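Local coordinates for B-agarase (Saccharophagus degradans, PDB 4BQ2), which hydrolyses agarose in an exo fashion, as a family 50 glycoside hydrolase acting on its beta-linkages, at residues Ala305-Arg310 with Tyr361-His366; Ala55-Gln60 with Ile166-Leu171; Ile429-Asn434 with Pro481-Val486. All coordinates share one frame; numbering follows the deposited sequence.

From the N terminus, the chain first meets itself in contact 2, where strand 51-56 pairs with strand 166-174 and closes a loop of 105 residues rich in strand, within the agarase CBM-like region. Contact 1 follows, joining the loop after strand 296-301 to the end of strand 359-362 across 50 residues. Contact 3 comes last, pairing strands 431-435 and 483-488 around an intervening span that includes helix 460-477. The three closures run in series, so none nests in or crosses another. They are also separate in space: the centres of contacts 1 and 3 lie about 30 Å apart, and contacts 2 and 3 lie on opposite sides of the chain's centre.

Contact 1: Ala305-Arg310 with Tyr361-His366; sequences ATVAQR and YRRSAH
Gln309 and Arg363 mark the nearest backbone approach, with their CA atoms 7.8 Å apart. That spacing is too wide for strand pairing, and the Arg363 side chain spans it. Its chain bends at chi3 (-85°), which swings the guanidinium toward the loop, where NH1 donates to Ala308 O at 2.9 Å with an N-H...O angle of 150°. The donor stands well above the carbonyl plane of Ala308. Over one face of the same guanidinium sits Arg310 CG, 3.5 Å from Arg363 CZ and almost above its centre. Gln309 runs past Arg363 in the opposite direction: its OE1 comes to 3.8 Å from Arg363 CD and also accepts a hydrogen bond from Arg310 N (3.1 Å). At the other end, Val307 crosses Tyr361 at about a right angle; CG1 meets Tyr361 CE2 at 3.8 Å, and CG2 lies over one ring face, near the rim. Arg363 NE and Arg310 NH1 both form salt bridges to Glu318, which probably offsets their charges, and Arg310 NH2 hydrogen-bonds to Thr316 O. Near the surface, strand 359-362, outermost in a four-stranded antiparallel sheet, runs out here; Tyr361 OH hydrogen-bonds to Asp301 OD1, at the end of strand 296-301.

Contact 2: Ala55-Gln60 with Ile166-Leu171; sequences AIVPEQ and IAKISL
The peptide planes of Ile56 and Ile169 are the flat groups that meet here, as the hydrogen-bonded pair of an antiparallel strand pairing in the agarase CBM-like region, the touching parts running 155° apart. Ile169 N lies in the carbonyl plane of Ile56, 2.9 Å from Ile56 O. The return bond, Ile56 N to Ile169 O at 2.7 Å, is nearly straight at 168°, but its donor is tilted 23° from the Ile169 carbonyl plane. The puckered ring of Pro58 turns its CD-CG edge to strand 166-174: CD is 3.4 Å from Ala167 O, and CG lies somewhat farther from the carbonyl oxygens of Ala167 and Ile166. Ala55 and Ser170, the non-hydrogen-bonded pair, occupy one face of the sheet. The two isoleucines share the other, where Ile56 CD1 comes to 4.2 Å from Ile169 CB and both side chains also touch Trp62. Lys168 has CG anti to its backbone N (chi1 -179°), which carries the aliphatic chain slantwise across Val57; Val57 CG2 is 4.0 Å from Lys168 CE. On the strand's far side, Ala167 and Lys168 both face Thr91 in a classic beta bulge. Past Ile56 the first segment leaves the strand as a loop, and at Pro58 a water makes the link: it donates to Pro58 O at 2.7 Å and to Ala167 O at 2.7 Å.

Contact 3: Ile429-Asn434 with Pro481-Val486; sequences IPFFAN and PWCVGV
Phe431 leaves its CB with CG between the backbone N and the carbonyl carbon (chi1 62°), a torsion that lays the ring back across the neighbouring strand. CG only skirts Trp482 O, whereas CD1 approaches that oxygen to 3.5 Å. CE1 reaches Trp482 CB at 3.8 Å, and at the tip CZ meets Cys483 CB at 3.5 Å. Returning along the other edge, CE2 is close to both CB and SG of Cys483. One face of the ring is covered by Cys483 CA, 15° off the ring normal, a CH-pi contact joined by an oblique sulfur-aromatic one. Phe432 repeats the theme on the opposite face of the sheet, with Val484 CB over its ring 3.8 Å from the centroid. Between the two faces, three backbone hydrogen bonds join the segments: Phe431 N to Trp482 O (3.0 Å), Val484 N to Phe431 O (2.8 Å) and Ala433 N to Gly485 O (2.9 Å). Helix 460-477 lies in the chain between strands 431-435 and 483-488 and packs on Phe431, Ala433 and Cys483, a beta-alpha-beta crossover consistent with the barrel of this enzyme family. In this buried contact, hydrogen bonds thus satisfy the meeting peptide groups while CH-pi, sulfur-aromatic and apolar contacts pack the faces, without charged side chains.

Contact 1: Ala305-Arg310 with Tyr361-His366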
loop_
_atom_site.group_PDB
_atom_site.type_symbol
_atom_site.label_atom_id
_atom_site.label_comp_id
_atom_site.label_asym_id
_atom_site.label_seq_id
_atom_site.Cartn_x
_atom_site.Cartn_y
_atom_site.Cartn_z
ATOM N N ALA A 305 -29.364 -10.321 -13.986
ATOM C CA ALA A 305 -30.107 -11.573 -13.768
ATOM C C ALA A 305 -29.202 -12.808 -13.912
ATOM O O ALA A 305 -29.547 -13.919 -13.471
ATOM C CB ALA A 305 -31.287 -11.665 -14.734
ATOM N N THR A 306 -28.041 -12.604 -14.532
ATOM C CA THR A 306 -27.114 -13.684 -14.815
ATOM C C THR A 306 -25.939 -13.692 -13.858
ATOM O O THR A 306 -25.121 -14.598 -13.920
ATOM C CB THR A 306 -26.561 -13.630 -16.268
ATOM O OG1 THR A 306 -25.660 -12.515 -16.416
ATOM C CG2 THR A 306 -27.701 -13.545 -17.284
ATOM N N VAL A 307 -25.855 -12.692 -12.986
ATOM C CA VAL A 307 -24.783 -12.639 -11.999
ATOM C C VAL A 307 -25.240 -13.139 -10.618
ATOM O O VAL A 307 -26.173 -12.588 -10.022
ATOM C CB VAL A 307 -24.220 -11.207 -11.882
ATOM C CG1 VAL A 307 -23.014 -11.182 -10.935
ATOM C CG2 VAL A 307 -23.854 -10.663 -13.261
ATOM N N ALA A 308 -24.581 -14.176 -10.103
ATOM C CA ALA A 308 -24.858 -14.638 -8.739
ATOM C C ALA A 308 -24.548 -13.511 -7.744
ATOM O O ALA A 308 -23.551 -12.801 -7.890
ATOM C CB ALA A 308 -24.056 -15.899 -8.410
ATOM N N GLN A 309 -25.412 -13.320 -6.759
ATOM C CA GLN A 309 -25.155 -12.296 -5.756
ATOM C C GLN A 309 -24.436 -12.900 -4.554
ATOM O O GLN A 309 -24.537 -14.099 -4.309
ATOM C CB GLN A 309 -26.442 -11.575 -5.340
ATOM C CG GLN A 309 -26.208 -10.204 -4.690
ATOM C CD GLN A 309 -25.137 -9.360 -5.394
ATOM O OE1 GLN A 309 -24.037 -9.156 -4.858
ATOM N NE2 GLN A 309 -25.454 -8.868 -6.601
ATOM N N ARG A 310 -23.684 -12.070 -3.833
ATOM C CA ARG A 310 -23.000 -12.506 -2.614
ATOM C C ARG A 310 -23.998 -12.977 -1.543
ATOM O O ARG A 310 -25.122 -12.464 -1.457
ATOM C CB ARG A 310 -22.154 -11.364 -2.044
ATOM C CG ARG A 310 -21.016 -10.883 -2.939
ATOM C CD ARG A 310 -20.297 -9.684 -2.325
ATOM N NE ARG A 310 -19.898 -9.961 -0.936
ATOM C CZ ARG A 310 -18.783 -10.608 -0.581
ATOM N NH1 ARG A 310 -17.920 -11.028 -1.514
ATOM N NH2 ARG A 310 -18.523 -10.822 0.711
ATOM N N TYR A 361 -15.540 -11.331 -12.892
ATOM C CA TYR A 361 -16.565 -10.320 -12.655
ATOM C C TYR A 361 -16.499 -9.858 -11.201
ATOM O O TYR A 361 -16.538 -10.683 -10.284
ATOM C CB TYR A 361 -17.967 -10.838 -12.982
ATOM C CG TYR A 361 -18.984 -9.720 -12.967
ATOM C CD1 TYR A 361 -19.235 -8.963 -14.121
ATOM C CD2 TYR A 361 -19.666 -9.375 -11.790
ATOM C CE1 TYR A 361 -20.149 -7.921 -14.101
ATOM C CE2 TYR A 361 -20.583 -8.320 -11.770
ATOM C CZ TYR A 361 -20.809 -7.595 -12.930
ATOM O OH TYR A 361 -21.708 -6.541 -12.921
ATOM N N ARG A 362 -16.409 -8.551 -10.983
ATOM C CA ARG A 362 -16.479 -8.033 -9.617
ATOM C C ARG A 362 -17.820 -7.330 -9.384
ATOM O O ARG A 362 -18.284 -6.599 -10.245
ATOM C CB ARG A 362 -15.286 -7.114 -9.338
ATOM C CG ARG A 362 -13.956 -7.855 -9.201
ATOM C CD ARG A 362 -14.037 -9.034 -8.222
ATOM N NE ARG A 362 -12.713 -9.542 -7.843
ATOM C CZ ARG A 362 -12.447 -10.804 -7.513
ATOM N NH1 ARG A 362 -13.400 -11.746 -7.527
ATOM N NH2 ARG A 362 -11.197 -11.138 -7.191
ATOM N N ARG A 363 -18.452 -7.569 -8.234
ATOM C CA ARG A 363 -19.793 -7.014 -7.975
ATOM C C ARG A 363 -19.709 -5.699 -7.227
ATOM O O ARG A 363 -20.710 -5.005 -7.062
ATOM C CB ARG A 363 -20.672 -8.040 -7.261
ATOM C CG ARG A 363 -20.825 -9.320 -8.074
ATOM C CD ARG A 363 -21.280 -10.464 -7.190
ATOM N NE ARG A 363 -20.145 -11.117 -6.525
ATOM C CZ ARG A 363 -20.182 -12.333 -5.976
ATOM N NH1 ARG A 363 -21.306 -13.067 -6.001
ATOM N NH2 ARG A 363 -19.089 -12.826 -5.401
ATOM N N SER A 364 -18.502 -5.337 -6.814
ATOM C CA SER A 364 -18.270 -4.043 -6.178
ATOM C C SER A 364 -16.841 -3.587 -6.472
ATOM O O SER A 364 -16.038 -4.350 -7.025
ATOM C CB SER A 364 -18.495 -4.130 -4.672
ATOM O OG SER A 364 -17.593 -5.067 -4.115
ATOM N N ALA A 365 -16.536 -2.340 -6.114
ATOM C CA ALA A 365 -15.198 -1.783 -6.275
ATOM C C ALA A 365 -15.032 -0.760 -5.172
ATOM O O ALA A 365 -16.023 -0.203 -4.705
ATOM C CB ALA A 365 -15.053 -1.106 -7.634
ATOM N N HIS A 366 -13.797 -0.503 -4.749
ATOM C CA HIS A 366 -13.584 0.539 -3.738
ATOM C C HIS A 366 -13.667 1.895 -4.420
ATOM O O HIS A 366 -14.308 2.822 -3.911
ATOM C CB HIS A 366 -12.233 0.373 -3.045
ATOM C CG HIS A 366 -11.797 1.574 -2.256
ATOM N ND1 HIS A 366 -12.089 1.739 -0.911
ATOM C CD2 HIS A 366 -11.065 2.653 -2.616
ATOM C CE1 HIS A 366 -11.539 2.867 -0.482
ATOM N NE2 HIS A 366 -10.912 3.437 -1.496
#

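Contact 2: Ala55-Gln60 with Ile166-Leu171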
loop_
_atom_site.group_PDB
_atom_site.type_symbol
_atom_site.label_atom_id
_atom_site.label_comp_id
_atom_site.label_asym_id
_atom_site.label_seq_id
_atom_site.Cartn_x
_atom_site.Cartn_y
_atom_site.Cartn_z
ATOM N N ALA A 55 10.808 24.400 0.915
ATOM C CA ALA A 55 9.464 24.877 0.733
ATOM C C ALA A 55 9.566 26.285 0.204
ATOM O O ALA A 55 10.204 27.156 0.812
ATOM C CB ALA A 55 8.667 24.856 2.046
ATOM N N ILE A 56 8.949 26.500 -0.950
ATOM C CA ILE A 56 8.851 27.850 -1.478
ATOM C C ILE A 56 7.554 28.426 -0.955
ATOM O O ILE A 56 6.469 27.858 -1.173
ATOM C CB ILE A 56 8.861 27.872 -3.010
ATOM C CG1 ILE A 56 9.996 27.004 -3.558
ATOM C CG2 ILE A 56 9.044 29.313 -3.509
ATOM C CD1 ILE A 56 9.814 26.650 -5.014
ATOM N N VAL A 57 7.659 29.570 -0.285
ATOM C CA VAL A 57 6.510 30.174 0.373
ATOM C C VAL A 57 6.540 31.677 0.102
ATOM O O VAL A 57 7.189 32.415 0.830
ATOM C CB VAL A 57 6.516 29.951 1.905
ATOM C CG1 VAL A 57 5.230 30.501 2.503
ATOM C CG2 VAL A 57 6.669 28.478 2.256
ATOM N N PRO A 58 5.857 32.115 -0.958
ATOM C CA PRO A 58 5.793 33.534 -1.289
ATOM C C PRO A 58 5.035 34.319 -0.233
ATOM O O PRO A 58 4.174 33.794 0.472
ATOM C CB PRO A 58 4.990 33.561 -2.593
ATOM C CG PRO A 58 4.165 32.311 -2.533
ATOM C CD PRO A 58 5.090 31.298 -1.914
ATOM N N GLU A 59 5.388 35.592 -0.165
ATOM C CA GLU A 59 4.832 36.570 0.744
ATOM C C GLU A 59 3.305 36.497 0.755
ATOM O O GLU A 59 2.687 36.307 1.807
ATOM C CB GLU A 59 5.332 37.929 0.244
ATOM C CG GLU A 59 6.729 37.818 -0.409
ATOM C CD GLU A 59 6.772 37.372 -1.888
ATOM O OE1 GLU A 59 5.922 37.822 -2.699
ATOM O OE2 GLU A 59 7.685 36.586 -2.253
ATOM N N GLN A 60 2.718 36.643 -0.425
ATOM C CA GLN A 60 1.286 36.460 -0.645
ATOM C C GLN A 60 1.170 35.365 -1.706
ATOM O O GLN A 60 2.030 35.270 -2.570
ATOM C CB GLN A 60 0.672 37.752 -1.172
ATOM C CG GLN A 60 0.819 38.952 -0.230
ATOM C CD GLN A 60 0.976 40.281 -0.966
ATOM O OE1 GLN A 60 1.364 40.330 -2.146
ATOM N NE2 GLN A 60 0.681 41.378 -0.264
ATOM N N ILE A 166 -1.765 30.143 -5.091
ATOM C CA ILE A 166 -0.820 29.082 -4.714
ATOM C C ILE A 166 0.115 29.576 -3.604
ATOM O O ILE A 166 0.888 30.507 -3.803
ATOM C CB ILE A 166 -0.037 28.524 -5.955
ATOM C CG1 ILE A 166 -1.005 27.915 -6.990
ATOM C CG2 ILE A 166 1.082 27.550 -5.545
ATOM C CD1 ILE A 166 -2.010 26.914 -6.446
ATOM N N ALA A 167 0.055 28.925 -2.446
ATOM C CA ALA A 167 0.703 29.432 -1.237
ATOM C C ALA A 167 2.011 28.750 -0.896
ATOM O O ALA A 167 2.853 29.326 -0.211
ATOM C CB ALA A 167 -0.249 29.356 -0.037
ATOM N N LYS A 168 2.191 27.512 -1.346
ATOM C CA LYS A 168 3.379 26.810 -0.949
ATOM C C LYS A 168 3.706 25.705 -1.938
ATOM O O LYS A 168 2.804 25.036 -2.441
ATOM C CB LYS A 168 3.188 26.231 0.440
ATOM C CG LYS A 168 4.386 25.480 0.977
ATOM C CD LYS A 168 4.004 24.698 2.218
ATOM C CE LYS A 168 4.619 25.296 3.438
ATOM N NZ LYS A 168 4.748 24.173 4.421
ATOM N N ILE A 169 4.995 25.557 -2.217
ATOM C CA ILE A 169 5.469 24.476 -3.071
ATOM C C ILE A 169 6.590 23.774 -2.326
ATOM O O ILE A 169 7.642 24.353 -2.041
ATOM C CB ILE A 169 5.971 24.978 -4.442
ATOM C CG1 ILE A 169 4.814 25.609 -5.217
ATOM C CG2 ILE A 169 6.603 23.832 -5.238
ATOM C CD1 ILE A 169 5.260 26.333 -6.467
ATOM N N SER A 170 6.367 22.503 -2.032
ATOM C CA SER A 170 7.294 21.763 -1.208
ATOM C C SER A 170 7.893 20.594 -1.984
ATOM O O SER A 170 7.162 19.899 -2.672
ATOM C CB SER A 170 6.508 21.231 0.001
ATOM O OG SER A 170 7.290 20.310 0.681
ATOM N N LEU A 171 9.216 20.430 -1.908
ATOM C CA LEU A 171 9.903 19.221 -2.359
ATOM C C LEU A 171 10.582 18.571 -1.161
ATOM O O LEU A 171 11.445 19.168 -0.540
ATOM C CB LEU A 171 10.937 19.528 -3.453
ATOM C CG LEU A 171 10.386 19.794 -4.867
ATOM C CD1 LEU A 171 11.491 20.310 -5.776
ATOM C CD2 LEU A 171 9.738 18.569 -5.496
HETATM O O HOH W 1 2.222 31.906 0.289
#

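Contact 3: Ile429-Asn434 with Pro481-Val486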
loop_
_atom_site.group_PDB
_atom_site.type_symbol
_atom_site.label_atom_id
_atom_site.label_comp_id
_atom_site.label_asym_id
_atom_site.label_seq_id
_atom_site.Cartn_x
_atom_site.Cartn_y
_atom_site.Cartn_z
ATOM N N ILE A 429 7.183 -25.092 2.608
ATOM C CA ILE A 429 7.508 -23.726 3.045
ATOM C C ILE A 429 6.353 -23.217 3.930
ATOM O O ILE A 429 5.173 -23.478 3.634
ATOM C CB ILE A 429 7.769 -22.758 1.843
ATOM C CG1 ILE A 429 8.350 -21.423 2.361
ATOM C CG2 ILE A 429 6.486 -22.551 1.008
ATOM C CD1 ILE A 429 8.746 -20.461 1.230
ATOM N N PRO A 430 6.684 -22.564 5.064
ATOM C CA PRO A 430 5.623 -22.078 5.941
ATOM C C PRO A 430 4.811 -20.982 5.285
ATOM O O PRO A 430 5.249 -20.383 4.289
ATOM C CB PRO A 430 6.402 -21.476 7.136
ATOM C CG PRO A 430 7.723 -22.154 7.097
ATOM C CD PRO A 430 8.016 -22.291 5.626
ATOM N N PHE A 431 3.649 -20.683 5.851
ATOM C CA PHE A 431 2.785 -19.627 5.288
ATOM C C PHE A 431 2.105 -18.841 6.400
ATOM O O PHE A 431 1.998 -19.318 7.532
ATOM C CB PHE A 431 1.687 -20.239 4.397
ATOM C CG PHE A 431 0.757 -21.165 5.138
ATOM C CD1 PHE A 431 1.122 -22.502 5.387
ATOM C CD2 PHE A 431 -0.483 -20.701 5.592
ATOM C CE1 PHE A 431 0.252 -23.360 6.081
ATOM C CE2 PHE A 431 -1.343 -21.538 6.274
ATOM C CZ PHE A 431 -0.991 -22.874 6.502
ATOM N N PHE A 432 1.631 -17.648 6.058
ATOM C CA PHE A 432 0.833 -16.820 6.975
ATOM C C PHE A 432 -0.595 -16.916 6.533
ATOM O O PHE A 432 -0.854 -16.873 5.333
ATOM C CB PHE A 432 1.310 -15.369 6.960
ATOM C CG PHE A 432 2.624 -15.189 7.655
ATOM C CD1 PHE A 432 3.793 -15.720 7.113
ATOM C CD2 PHE A 432 2.681 -14.536 8.884
ATOM C CE1 PHE A 432 5.027 -15.595 7.767
ATOM C CE2 PHE A 432 3.907 -14.380 9.543
ATOM C CZ PHE A 432 5.080 -14.905 8.982
ATOM N N ALA A 433 -1.507 -17.053 7.492
ATOM C CA ALA A 433 -2.933 -17.170 7.187
ATOM C C ALA A 433 -3.589 -15.826 7.432
ATOM O O ALA A 433 -2.993 -14.985 8.066
ATOM C CB ALA A 433 -3.593 -18.211 8.074
ATOM N N ASN A 434 -4.829 -15.660 6.971
ATOM C CA ASN A 434 -5.576 -14.426 7.202
ATOM C C ASN A 434 -7.061 -14.628 7.155
ATOM O O ASN A 434 -7.582 -15.574 6.520
ATOM C CB ASN A 434 -5.236 -13.382 6.126
ATOM C CG ASN A 434 -5.848 -13.718 4.758
ATOM O OD1 ASN A 434 -5.286 -14.502 3.934
ATOM N ND2 ASN A 434 -6.993 -13.139 4.504
ATOM N N PRO A 481 1.341 -27.088 11.660
ATOM C CA PRO A 481 2.550 -26.418 12.181
ATOM C C PRO A 481 3.151 -25.483 11.139
ATOM O O PRO A 481 3.936 -24.610 11.501
ATOM C CB PRO A 481 3.550 -27.572 12.400
ATOM C CG PRO A 481 3.094 -28.654 11.433
ATOM C CD PRO A 481 1.571 -28.538 11.444
ATOM N N TRP A 482 2.807 -25.671 9.862
ATOM C CA TRP A 482 3.386 -24.821 8.795
ATOM C C TRP A 482 2.793 -23.428 8.790
ATOM O O TRP A 482 3.333 -22.529 8.132
ATOM C CB TRP A 482 3.191 -25.452 7.416
ATOM C CG TRP A 482 3.941 -26.693 7.235
ATOM C CD1 TRP A 482 3.501 -27.979 7.468
ATOM C CD2 TRP A 482 5.285 -26.796 6.785
ATOM N NE1 TRP A 482 4.532 -28.876 7.194
ATOM C CE2 TRP A 482 5.616 -28.172 6.746
ATOM C CE3 TRP A 482 6.252 -25.848 6.408
ATOM C CZ2 TRP A 482 6.883 -28.630 6.358
ATOM C CZ3 TRP A 482 7.516 -26.305 5.996
ATOM C CH2 TRP A 482 7.819 -27.680 5.991
ATOM N N CYS A 483 1.685 -23.227 9.508
ATOM C CA CYS A 483 1.137 -21.872 9.580
ATOM C C CYS A 483 1.859 -21.057 10.653
ATOM O O CYS A 483 1.724 -21.329 11.848
ATOM C CB CYS A 483 -0.367 -21.900 9.834
ATOM S SG CYS A 483 -1.099 -20.266 10.112
ATOM N N VAL A 484 2.569 -20.010 10.232
ATOM C CA VAL A 484 3.367 -19.192 11.159
ATOM C C VAL A 484 2.441 -18.416 12.094
ATOM O O VAL A 484 2.666 -18.310 13.311
ATOM C CB VAL A 484 4.320 -18.216 10.402
ATOM C CG1 VAL A 484 5.194 -17.420 11.391
ATOM C CG2 VAL A 484 5.238 -18.981 9.442
ATOM N N GLY A 485 1.366 -17.899 11.544
ATOM C CA GLY A 485 0.473 -17.095 12.338
ATOM C C GLY A 485 -0.679 -16.597 11.507
ATOM O O GLY A 485 -0.726 -16.838 10.294
ATOM N N VAL A 486 -1.589 -15.868 12.157
ATOM C CA VAL A 486 -2.824 -15.399 11.531
ATOM C C VAL A 486 -2.945 -13.870 11.623
ATOM O O VAL A 486 -2.992 -13.341 12.737
ATOM C CB VAL A 486 -4.085 -16.021 12.242
ATOM C CG1 VAL A 486 -5.365 -15.523 11.558
ATOM C CG2 VAL A 486 -4.047 -17.562 12.242
#